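Local coordinates for protein putative hydrolase (Shewanella frigidimarina, PDB 3LHO) that is probably an iron-dependent dioxygenase of the 2-oxoadipate dioxygenase/decarboxylase family, crystallised here with nickel in its metal site, at residues L44-F47 and K51-L54; A153-A158 and R162-T167; D216-N221 and V227-C232. One frame throughout, in Å; residues are numbered along the deposited sequence.

Interaction 2 lies nearest the centre of the chain, about 6 Å between centres, though partly open, and carries a metal-binding residue. Interaction 1, its centre about 12 Å from that of the chain, is the more fully buried and turns strand 39-47 toward the next helix with a single hydroxyl bond. Interaction 2 has no hydrogen bond between its segments; an asparagine amide nitrogen packs over a tryptophan face instead. Interaction 3, whose centre is about 16 Å from the centre of the chain, is a hairpin with one surface exposed, held chiefly by backbone bonds. Interactions 1 and 2 reach the same sheet and meet where Arg45 packs on Asn164 and Trp155; Trp155 NE1 probably bonds to Ser231 O of interaction 3. Interactions 1 and 3 do not touch.

Interaction 1: L44-F47 and K51-L54; sequences LRTF and KVNL
Thr46 drives its hydroxyl into the backbone of Val52: OG1 donates to Val52 O across 2.6 Å. The C=O...OG1 angle is 143° and the donor is tilted from the carbonyl plane, a slanting approach. The torsion explains the reach, since OG1 stands anti to the backbone N (chi1 -168°). The same rotation sets the methyl beside the bond, with CG2 3.3 Å from Val52 O and 3.8 Å from Leu54 N, so one carbonyl oxygen meets both branches of the threonine. The Val52 side chain crosses that of Thr46 at a slant and brings CG2 to 3.6 Å from Thr46 OG1, giving the hydroxyl an apolar neighbour on the valine side. Tyr161 OH is a second hydrogen-bond partner of OG1. The turn joins strand 39-47 to helix 54-62, the first beta-alpha step of a beta-alpha-beta-beta-beta run ending in strand 93-99, which fits the repeating module of the glyoxalase clan. Asn53 occupies the N-cap position of that helix. Its CB leads away from the strand, and OD1 bonds to Val56 N, with a weak bond to Ser55 N. The asparagine therefore meets the strand mainly through its backbone: Asn53 CA points its hydrogen at Phe47 O, 3.5 Å away and nearly straight (160° at H). The Phe47 ring takes no part in this exchange and packs instead on Ala153 and Val156 of helix 151-159 and on Leu99.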
# COMPACT_ATOMS: atom_id res chain seq x y z
N LEU A 44 -2.51 0.44 2.57
CA LEU A 44 -3.62 -0.50 2.40
C LEU A 44 -4.81 0.21 1.78
O LEU A 44 -4.92 1.43 1.88
CB LEU A 44 -4.02 -1.10 3.76
CG LEU A 44 -2.95 -1.77 4.60
CD1 LEU A 44 -3.56 -2.11 6.01
CD2 LEU A 44 -2.41 -3.07 3.95
N ARG A 45 -5.70 -0.56 1.14
CA ARG A 45 -6.82 0.01 0.37
C ARG A 45 -8.10 -0.71 0.73
O ARG A 45 -8.08 -1.87 1.04
CB ARG A 45 -6.59 -0.26 -1.10
CG ARG A 45 -5.37 0.46 -1.66
CD ARG A 45 -5.24 0.17 -3.11
NE ARG A 45 -4.33 1.12 -3.74
CZ ARG A 45 -4.09 1.22 -5.04
NH1 ARG A 45 -4.69 0.43 -5.91
NH2 ARG A 45 -3.24 2.15 -5.48
N THR A 46 -9.24 -0.04 0.62
CA THR A 46 -10.53 -0.72 0.81
C THR A 46 -11.62 0.16 0.21
O THR A 46 -11.29 1.14 -0.50
CB THR A 46 -10.81 -1.04 2.28
OG1 THR A 46 -11.94 -1.95 2.38
CG2 THR A 46 -11.08 0.22 3.09
N PHE A 47 -12.88 -0.22 0.42
CA PHE A 47 -14.04 0.61 0.02
C PHE A 47 -14.77 1.14 1.23
O PHE A 47 -14.70 0.55 2.30
CB PHE A 47 -15.03 -0.24 -0.78
CG PHE A 47 -14.43 -0.90 -1.99
CD1 PHE A 47 -14.17 -0.18 -3.12
CD2 PHE A 47 -14.15 -2.25 -1.99
CE1 PHE A 47 -13.63 -0.78 -4.24
CE2 PHE A 47 -13.61 -2.85 -3.10
CZ PHE A 47 -13.34 -2.11 -4.23
N LYS A 51 -18.83 -3.00 6.34
CA LYS A 51 -18.19 -4.28 6.66
C LYS A 51 -16.65 -4.25 6.58
O LYS A 51 -15.94 -5.00 7.29
CB LYS A 51 -18.69 -5.37 5.72
CG LYS A 51 -18.40 -6.79 6.26
CD LYS A 51 -18.72 -7.95 5.27
CE LYS A 51 -20.15 -8.02 4.83
NZ LYS A 51 -20.36 -9.15 3.85
N VAL A 52 -16.11 -3.42 5.69
CA VAL A 52 -14.67 -3.45 5.36
C VAL A 52 -14.07 -2.05 5.29
O VAL A 52 -13.03 -1.87 4.70
CB VAL A 52 -14.38 -4.18 3.99
CG1 VAL A 52 -14.78 -5.63 4.04
CG2 VAL A 52 -15.09 -3.53 2.83
N ASN A 53 -14.68 -1.08 5.95
CA ASN A 53 -14.28 0.32 5.77
C ASN A 53 -12.92 0.66 6.41
O ASN A 53 -12.28 -0.19 7.00
CB ASN A 53 -15.42 1.26 6.18
CG ASN A 53 -15.63 1.33 7.64
OD1 ASN A 53 -14.76 0.95 8.44
ND2 ASN A 53 -16.78 1.89 8.02
N LEU A 54 -12.46 1.88 6.20
CA LEU A 54 -11.18 2.33 6.71
C LEU A 54 -10.99 1.92 8.21
O LEU A 54 -9.96 1.34 8.57
CB LEU A 54 -11.07 3.86 6.49
CG LEU A 54 -9.66 4.45 6.42
CD1 LEU A 54 -9.74 5.87 5.92
CD2 LEU A 54 -8.99 4.36 7.80

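Interaction 2: A153-A158 and R162-T167. With NI (nickel (II) ion), chain B.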
# COMPACT_ATOMS: atom_id res chain seq x y z
N ALA A 153 -10.19 0.71 -7.66
CA ALA A 153 -11.25 -0.30 -7.49
C ALA A 153 -10.89 -1.62 -8.14
O ALA A 153 -11.06 -2.71 -7.54
CB ALA A 153 -12.62 0.23 -8.05
N ALA A 154 -10.35 -1.55 -9.37
CA ALA A 154 -10.00 -2.81 -10.09
C ALA A 154 -8.91 -3.62 -9.38
O ALA A 154 -8.99 -4.88 -9.24
CB ALA A 154 -9.57 -2.47 -11.54
N TRP A 155 -7.91 -2.91 -8.87
CA TRP A 155 -6.83 -3.50 -8.12
C TRP A 155 -7.36 -4.22 -6.90
O TRP A 155 -7.01 -5.37 -6.68
CB TRP A 155 -5.78 -2.45 -7.69
CG TRP A 155 -4.54 -3.04 -7.12
CD1 TRP A 155 -3.38 -3.35 -7.81
CD2 TRP A 155 -4.30 -3.41 -5.75
NE1 TRP A 155 -2.46 -3.90 -6.95
CE2 TRP A 155 -2.98 -3.92 -5.68
CE3 TRP A 155 -5.06 -3.31 -4.55
CZ2 TRP A 155 -2.42 -4.38 -4.47
CZ3 TRP A 155 -4.51 -3.74 -3.37
CH2 TRP A 155 -3.19 -4.26 -3.33
N VAL A 156 -8.21 -3.56 -6.13
CA VAL A 156 -8.78 -4.20 -4.95
C VAL A 156 -9.64 -5.39 -5.37
O VAL A 156 -9.53 -6.46 -4.77
CB VAL A 156 -9.60 -3.24 -4.08
CG1 VAL A 156 -10.22 -4.05 -2.94
CG2 VAL A 156 -8.75 -2.15 -3.51
N ALA A 157 -10.42 -5.24 -6.45
CA ALA A 157 -11.24 -6.36 -6.95
C ALA A 157 -10.36 -7.56 -7.35
O ALA A 157 -10.71 -8.74 -7.06
CB ALA A 157 -12.14 -5.90 -8.12
N ALA A 158 -9.22 -7.29 -7.99
CA ALA A 158 -8.33 -8.38 -8.47
C ALA A 158 -7.52 -9.07 -7.38
O ALA A 158 -7.30 -10.29 -7.43
CB ALA A 158 -7.38 -7.90 -9.61
N ARG A 162 -4.48 -7.18 0.82
CA ARG A 162 -3.04 -7.47 0.85
C ARG A 162 -2.33 -6.12 0.79
O ARG A 162 -2.94 -5.11 0.40
CB ARG A 162 -2.59 -8.35 -0.34
CG ARG A 162 -3.42 -9.54 -0.64
CD ARG A 162 -2.99 -10.29 -1.87
NE ARG A 162 -1.74 -11.04 -1.67
CZ ARG A 162 -1.24 -11.94 -2.51
NH1 ARG A 162 -1.87 -12.27 -3.63
NH2 ARG A 162 -0.07 -12.51 -2.24
N ALA A 163 -1.08 -6.04 1.23
CA ALA A 163 -0.39 -4.69 1.17
C ALA A 163 -0.32 -4.23 -0.26
O ALA A 163 0.01 -5.01 -1.15
CB ALA A 163 1.04 -4.75 1.79
N ASN A 164 -0.65 -2.95 -0.51
CA ASN A 164 -0.44 -2.39 -1.83
C ASN A 164 1.02 -2.07 -2.06
O ASN A 164 1.54 -2.30 -3.15
CB ASN A 164 -1.28 -1.13 -2.03
CG ASN A 164 -1.03 -0.45 -3.41
OD1 ASN A 164 -0.25 0.49 -3.50
ND2 ASN A 164 -1.67 -0.95 -4.47
N HIS A 165 1.69 -1.54 -1.03
CA HIS A 165 3.17 -1.40 -1.07
C HIS A 165 3.78 -1.22 0.30
O HIS A 165 3.09 -0.80 1.25
CB HIS A 165 3.63 -0.27 -2.02
CG HIS A 165 3.13 1.09 -1.68
ND1 HIS A 165 1.94 1.61 -2.16
CD2 HIS A 165 3.71 2.10 -0.98
CE1 HIS A 165 1.78 2.84 -1.73
NE2 HIS A 165 2.84 3.17 -0.99
N PHE A 166 5.05 -1.59 0.41
CA PHE A 166 5.96 -1.12 1.45
C PHE A 166 6.84 -0.03 0.89
O PHE A 166 7.18 -0.07 -0.30
CB PHE A 166 6.85 -2.24 1.90
CG PHE A 166 6.19 -3.16 2.83
CD1 PHE A 166 5.16 -3.99 2.38
CD2 PHE A 166 6.60 -3.24 4.16
CE1 PHE A 166 4.55 -4.88 3.26
CE2 PHE A 166 6.00 -4.17 5.03
CZ PHE A 166 4.95 -4.92 4.59
N THR A 167 7.23 0.91 1.75
CA THR A 167 8.11 2.00 1.40
C THR A 167 9.31 2.10 2.34
O THR A 167 9.13 2.27 3.55
CB THR A 167 7.37 3.34 1.43
OG1 THR A 167 6.26 3.27 0.52
CG2 THR A 167 8.35 4.47 1.00
NI NI B . 3.31 5.19 -0.52
O HOH W 1 2.54 6.05 -2.65
O HOH W 2 3.34 7.23 -0.48
O HOH W 3 1.21 5.95 0.01
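Asn164, which sets ND2 over the indole of Trp155, accepts at OD1 a 2.8 Å bond from His165 ND1. The donor lies in the carbonyl plane on a lone pair of OD1, and OD1 lies nearly in the imidazole plane, a geometry likely to fix the ring's rotation. From the far side of that ring NE2 binds nickel at 2.1 Å; His41, Glu235 and three waters complete six ligand atoms, the nickel probably standing where iron works. Thr167 OG1 adds a second-shell bond to Glu235 OE1. With CG opposite the backbone N (chi1 177°), the Asn164 amide is carried toward the indole: ND2 stands 3.4 Å above its plane, offset toward the rim and 3.5 Å from Trp155 CE2, with amide and ring planes 70° apart. Arg162 O meets the ring's edge in plane, 3.8 Å from Trp155 CH2. Ala163 O is also near that edge and has no hydrogen-bond partner in the model. Trp155 NE1 bonds to Ser231 O, and Arg45 makes a cation-pi contact with the ring. Trp155 thus links helix 151-159 to the lead-in of strand 165-169, which runs between strands 39-47 and 235-239, with helix 6-20 packing on Ala163 and Phe166.

Interaction 3: D216-N221 and V227-C232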
# COMPACT_ATOMS: atom_id res chain seq x y z
N ASP A 216 5.70 -5.47 -10.28
CA ASP A 216 5.85 -6.82 -10.74
C ASP A 216 4.51 -7.29 -11.36
O ASP A 216 3.56 -6.51 -11.43
CB ASP A 216 6.28 -7.74 -9.59
CG ASP A 216 7.72 -7.49 -9.15
OD1 ASP A 216 8.61 -7.39 -10.01
OD2 ASP A 216 7.97 -7.42 -7.94
N LYS A 217 4.44 -8.55 -11.76
CA LYS A 217 3.25 -9.08 -12.43
C LYS A 217 2.78 -10.29 -11.68
O LYS A 217 3.62 -11.04 -11.16
CB LYS A 217 3.59 -9.47 -13.88
CG LYS A 217 3.99 -8.27 -14.76
CD LYS A 217 4.37 -8.69 -16.21
CE LYS A 217 5.74 -9.34 -16.29
NZ LYS A 217 6.35 -9.31 -17.65
N VAL A 218 1.47 -10.51 -11.63
CA VAL A 218 0.92 -11.75 -11.07
C VAL A 218 -0.23 -12.23 -11.91
O VAL A 218 -0.82 -11.45 -12.65
CB VAL A 218 0.39 -11.60 -9.64
CG1 VAL A 218 1.53 -11.37 -8.68
CG2 VAL A 218 -0.66 -10.47 -9.55
N VAL A 219 -0.57 -13.50 -11.79
CA VAL A 219 -1.71 -14.09 -12.47
C VAL A 219 -2.91 -14.03 -11.51
O VAL A 219 -2.81 -14.41 -10.36
CB VAL A 219 -1.44 -15.58 -12.90
CG1 VAL A 219 -2.66 -16.16 -13.56
CG2 VAL A 219 -0.24 -15.68 -13.83
N VAL A 220 -4.02 -13.47 -11.98
CA VAL A 220 -5.25 -13.48 -11.23
C VAL A 220 -6.20 -14.50 -11.84
O VAL A 220 -6.40 -14.54 -13.07
CB VAL A 220 -5.85 -12.04 -11.21
CG1 VAL A 220 -7.32 -12.04 -10.74
CG2 VAL A 220 -4.97 -11.21 -10.31
N ASN A 221 -6.78 -15.33 -10.99
CA ASN A 221 -7.67 -16.39 -11.42
C ASN A 221 -9.12 -15.93 -11.38
O ASN A 221 -9.85 -16.13 -10.43
CB ASN A 221 -7.44 -17.66 -10.61
CG ASN A 221 -5.99 -18.12 -10.66
OD1 ASN A 221 -5.29 -18.09 -9.65
ND2 ASN A 221 -5.50 -18.45 -11.84
N VAL A 227 -5.56 -14.20 -15.91
CA VAL A 227 -5.05 -12.97 -16.49
C VAL A 227 -3.83 -12.45 -15.74
O VAL A 227 -3.83 -12.33 -14.50
CB VAL A 227 -6.14 -11.91 -16.50
CG1 VAL A 227 -5.59 -10.65 -17.13
CG2 VAL A 227 -7.40 -12.41 -17.27
N GLU A 228 -2.79 -12.12 -16.50
CA GLU A 228 -1.63 -11.46 -15.93
C GLU A 228 -1.82 -9.94 -15.78
O GLU A 228 -2.12 -9.24 -16.73
CB GLU A 228 -0.42 -11.80 -16.79
CG GLU A 228 0.88 -11.61 -16.15
CD GLU A 228 1.99 -12.22 -16.99
OE1 GLU A 228 2.10 -13.46 -17.06
OE2 GLU A 228 2.71 -11.46 -17.63
N ILE A 229 -1.67 -9.43 -14.56
CA ILE A 229 -1.81 -8.01 -14.32
C ILE A 229 -0.65 -7.50 -13.45
O ILE A 229 0.02 -8.27 -12.75
CB ILE A 229 -3.20 -7.65 -13.64
CG1 ILE A 229 -3.24 -8.11 -12.18
CG2 ILE A 229 -4.40 -8.23 -14.49
CD1 ILE A 229 -4.35 -7.47 -11.33
N PRO A 230 -0.41 -6.19 -13.47
CA PRO A 230 0.52 -5.64 -12.49
C PRO A 230 0.07 -5.88 -11.06
O PRO A 230 -1.12 -5.76 -10.73
CB PRO A 230 0.49 -4.14 -12.79
CG PRO A 230 -0.05 -4.03 -14.19
CD PRO A 230 -1.04 -5.12 -14.27
N SER A 231 1.03 -6.21 -10.22
CA SER A 231 0.71 -6.49 -8.82
C SER A 231 1.07 -5.24 -8.01
O SER A 231 0.25 -4.33 -7.89
CB SER A 231 1.43 -7.76 -8.35
OG SER A 231 2.82 -7.68 -8.64
N CYS A 232 2.28 -5.18 -7.49
CA CYS A 232 2.73 -4.04 -6.66
C CYS A 232 4.11 -3.57 -7.06
O CYS A 232 4.93 -4.36 -7.55
CB CYS A 232 2.86 -4.47 -5.21
SG CYS A 232 1.42 -5.31 -4.49
O HOH W 4 4.97 -11.60 -18.63
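Two flat carbonyl groups at the open end of this pairing are approached from above their planes, off the lone-pair directions: Ser231 N reaches Asp216 O (2.8 Å) from 39° out of plane, and Asp216 N reaches Cys232 O from 41°. The carboxylate of Glu228 sets OE2 against the aliphatic part of Lys217, 3.5 Å from CD. Lys217 NZ is 4.2 Å from the same OE2, beyond a salt bridge; a water accepts from NZ, but its link to OE2 is so short as to be doubtful. Strands 217-222 and 225-230 form a two-stranded antiparallel beta hairpin, in which Val218 with Ile229 and Val220 with Val227 are hydrogen-bonded pairs. These four residues share one face, where Val218 and Val220 touch Leu159 and Ile229 touches Ala158 of helix 151-159; Val219 and Glu228 occupy the exposed one. At chi1 -69° Val218 straddles Ser231, CG1 and CG2 each 3.6 Å from Ser231 CB. An alanine here would remove both methyls and is likely to leave Ser231 CB without its apolar cover and weaken the contact with Leu159. The side chains of Val220 and Ile229 pass at a slant, Val220 CG2 3.9 Å from Ile229 CD1. Beyond the strands Ser231 OG bonds to Met20 O, and Asp216 OD1 to Ser23 OG.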